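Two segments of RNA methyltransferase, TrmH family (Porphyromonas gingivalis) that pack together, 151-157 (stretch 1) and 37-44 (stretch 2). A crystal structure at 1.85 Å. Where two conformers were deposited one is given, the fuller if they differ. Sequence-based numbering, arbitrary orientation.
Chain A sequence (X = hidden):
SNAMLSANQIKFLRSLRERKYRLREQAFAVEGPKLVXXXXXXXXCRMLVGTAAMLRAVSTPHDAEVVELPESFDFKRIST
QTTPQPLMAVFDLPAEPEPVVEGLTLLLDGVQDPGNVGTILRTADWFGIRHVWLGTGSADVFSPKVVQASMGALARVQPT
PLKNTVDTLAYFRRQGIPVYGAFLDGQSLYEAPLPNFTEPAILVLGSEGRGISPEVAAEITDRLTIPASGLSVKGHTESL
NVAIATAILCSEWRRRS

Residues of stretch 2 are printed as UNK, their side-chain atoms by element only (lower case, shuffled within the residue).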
# COMPACT_ATOMS: atom_id res chain seq x y z
N MSE A 151 1.85 -2.64 8.86
CA MSE A 151 1.10 -3.43 9.87
C MSE A 151 0.48 -4.71 9.31
O MSE A 151 -0.56 -5.17 9.78
CB MSE A 151 -0.01 -2.59 10.53
CG MSE A 151 0.26 -2.10 11.95
SE MSE A 151 -1.20 -2.44 13.27
CE MSE A 151 -2.74 -2.78 12.11
N GLY A 152 1.12 -5.28 8.28
CA GLY A 152 0.62 -6.50 7.65
C GLY A 152 -0.44 -6.27 6.59
O GLY A 152 -1.00 -7.23 6.07
N ALA A 153 -0.71 -5.00 6.26
CA ALA A 153 -1.83 -4.71 5.34
C ALA A 153 -1.67 -5.36 3.95
O ALA A 153 -2.67 -5.70 3.28
CB ALA A 153 -2.06 -3.22 5.21
N LEU A 154 -0.42 -5.55 3.52
CA LEU A 154 -0.16 -6.14 2.21
C LEU A 154 -0.49 -7.63 2.12
O LEU A 154 -0.52 -8.20 1.03
CB LEU A 154 1.28 -5.87 1.77
CG LEU A 154 1.63 -4.38 1.76
CD1 LEU A 154 3.13 -4.15 1.67
CD2 LEU A 154 0.89 -3.64 0.63
N ALA A 155 -0.79 -8.25 3.26
CA ALA A 155 -1.32 -9.60 3.24
C ALA A 155 -2.72 -9.67 2.63
O ALA A 155 -3.11 -10.70 2.06
CB ALA A 155 -1.31 -10.21 4.66
N ARG A 156 -3.50 -8.59 2.77
CA ARG A 156 -4.88 -8.65 2.39
C ARG A 156 -5.30 -7.54 1.44
O ARG A 156 -6.37 -7.63 0.86
CB ARG A 156 -5.77 -8.61 3.61
CG ARG A 156 -5.89 -9.93 4.35
CD ARG A 156 -6.50 -9.67 5.72
NE ARG A 156 -5.66 -8.74 6.46
CZ ARG A 156 -4.61 -9.11 7.18
NH1 ARG A 156 -4.29 -10.40 7.27
NH2 ARG A 156 -3.89 -8.19 7.81
N VAL A 157 -4.49 -6.50 1.33
CA VAL A 157 -4.82 -5.35 0.46
C VAL A 157 -3.88 -5.45 -0.75
O VAL A 157 -2.64 -5.37 -0.62
CB VAL A 157 -4.67 -3.99 1.19
CG1 VAL A 157 -5.01 -2.83 0.23
CG2 VAL A 157 -5.56 -3.94 2.46
N UNK A 37 6.09 -13.08 8.87
CA UNK A 37 5.11 -14.13 9.18
C UNK A 37 3.77 -13.88 8.50
O UNK A 37 3.19 -14.76 7.86
N UNK A 38 3.28 -12.65 8.59
CA UNK A 38 2.01 -12.38 7.96
C UNK A 38 2.01 -12.40 6.45
O UNK A 38 0.98 -12.76 5.84
o UNK A 38 -2.13 -10.52 9.10
c UNK A 38 -0.07 -11.02 8.12
c UNK A 38 -0.88 -10.38 9.18
c UNK A 38 1.42 -11.07 8.45
o UNK A 38 -0.28 -9.77 10.10
N UNK A 39 3.12 -12.03 5.82
CA UNK A 39 3.13 -11.89 4.37
C UNK A 39 3.61 -13.16 3.62
O UNK A 39 3.37 -13.31 2.42
c UNK A 39 3.42 -9.33 4.55
c UNK A 39 4.40 -7.81 2.12
c UNK A 39 3.93 -10.65 3.96
se UNK A 39 4.63 -7.82 4.08
N UNK A 40 4.27 -14.08 4.34
CA UNK A 40 4.71 -15.35 3.72
C UNK A 40 3.65 -16.11 2.92
O UNK A 40 3.94 -16.59 1.83
c UNK A 40 7.73 -16.49 3.81
c UNK A 40 5.38 -16.30 4.76
c UNK A 40 7.32 -16.74 6.31
c UNK A 40 6.87 -16.05 5.01
N UNK A 41 2.43 -16.27 3.47
CA UNK A 41 1.40 -17.01 2.71
C UNK A 41 0.93 -16.32 1.44
O UNK A 41 0.20 -16.93 0.64
c UNK A 41 1.94 -15.85 4.79
c UNK A 41 0.22 -17.09 3.69
c UNK A 41 0.82 -16.84 5.05
N UNK A 42 1.31 -15.06 1.23
CA UNK A 42 0.71 -14.27 0.14
C UNK A 42 1.68 -13.80 -0.94
O UNK A 42 1.28 -13.17 -1.94
c UNK A 42 -3.38 -14.33 2.01
c UNK A 42 -2.35 -13.93 1.14
c UNK A 42 -3.19 -14.27 3.38
c UNK A 42 -0.95 -13.45 3.03
c UNK A 42 -0.03 -13.08 0.73
c UNK A 42 -1.98 -13.83 3.90
c UNK A 42 -1.14 -13.48 1.65
N UNK A 43 2.96 -14.04 -0.71
CA UNK A 43 4.04 -13.57 -1.58
C UNK A 43 5.00 -14.70 -1.76
O UNK A 43 5.10 -15.56 -0.90
o UNK A 43 1.37 -7.86 -1.14
c UNK A 43 2.22 -8.94 -1.10
c UNK A 43 4.77 -12.35 -0.98
c UNK A 43 2.13 -9.82 -0.03
c UNK A 43 3.96 -10.25 -2.10
c UNK A 43 3.91 -11.13 -1.01
c UNK A 43 3.13 -9.15 -2.14
c UNK A 43 2.99 -10.90 0.02
N UNK A 44 5.70 -14.68 -2.89
CA UNK A 44 6.63 -15.74 -3.23
C UNK A 44 7.96 -15.39 -2.60
O UNK A 44 8.62 -14.45 -3.02
n UNK A 44 10.65 -19.31 -4.55
n UNK A 44 8.60 -19.01 -5.58
c UNK A 44 6.78 -15.80 -4.74
c UNK A 44 8.32 -17.75 -4.89
c UNK A 44 6.99 -17.19 -5.30
c UNK A 44 9.71 -19.73 -5.40
n UNK A 44 9.88 -20.87 -6.09
O HOH W 1 -1.83 -7.40 10.78

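Position 37 has backbone atoms and nothing more. It is helical and lies out of reach of stretch 1. With no side-chain atom, it is Gly37.

Position 38 carries three carbons in a row, the third bearing two oxygens. Its CB points toward stretch 1. One of its oxygens lies 2.8 Å from Arg156 NH1. A carboxylate at the end of a three-carbon chain makes it Glu38. OE2 receives hydrogen bonds from Arg156 NH1 and, at 3.2 Å, from Arg156 NH2, and the pair forms a salt bridge. The oxygen lies at the edge of the guanidinium, near its plane, where the N-H groups point. OE1 takes a hydrogen bond from water 1, with 2.9 Å between OE1 and the water O. The same water donates to Met151 O at 2.8 Å from its own O.

Position 39 has an unbranched chain of two carbons, a selenium and a last carbon. CB points sideways, but the end of the chain comes nearer. The last carbon lies 3.7 Å from Leu154 CB. This is selenomethionine, Met39. Its CE makes that apolar contact.

Position 40 shows four carbons forked at the second. The side chain stays 9.0 Å or more from stretch 1 and takes no part. It is Leu40.

Position 41 has three carbons closing a ring onto the backbone N. It too makes no contact. This is Pro41.

Position 42 has one carbon and then a ring of six carbons, with no oxygen. A ring carbon of position 42 lies 3.4 Å from Ala155 O, which sits over one face of the ring. It is Phe42, and that carbon is CG. Ala155 CB is 3.6 Å from Phe42 CD2. The backbone N of Phe42 donates to Met39 O at 3.0 Å.

Position 43 has the same ring plus one oxygen. The ring oxygen of position 43 lies 2.9 Å from Leu154 O. That carbonyl sits at the ring edge, near its plane. It is Tyr43. OH donates a hydrogen bond to Leu154 O. Leu154 CB also approaches Tyr43 CZ at 4.3 Å.

Position 44 has three carbons, a nitrogen, and a carbon carrying two more nitrogens. It is too far from stretch 1 to touch it. It is Arg44.

The contact buries 385 Å² in total. Ala155 CB touches both Glu38 and Phe42, 3.8 Å from Glu38 CG. Polar bonds add to the apolar contacts of Leu154 with Met39 and Tyr43 and of Ala155 with Phe42: the salt bridge to Arg156 and the tyrosine hydroxyl on a backbone carbonyl. Gly152 suits its place twice over. An ideal CB there would lie 2.7 Å from Glu38 OE1, a clash, and its backbone angles by themselves call for glycine.

Stretch 2 (37-44) GEMLPFYR
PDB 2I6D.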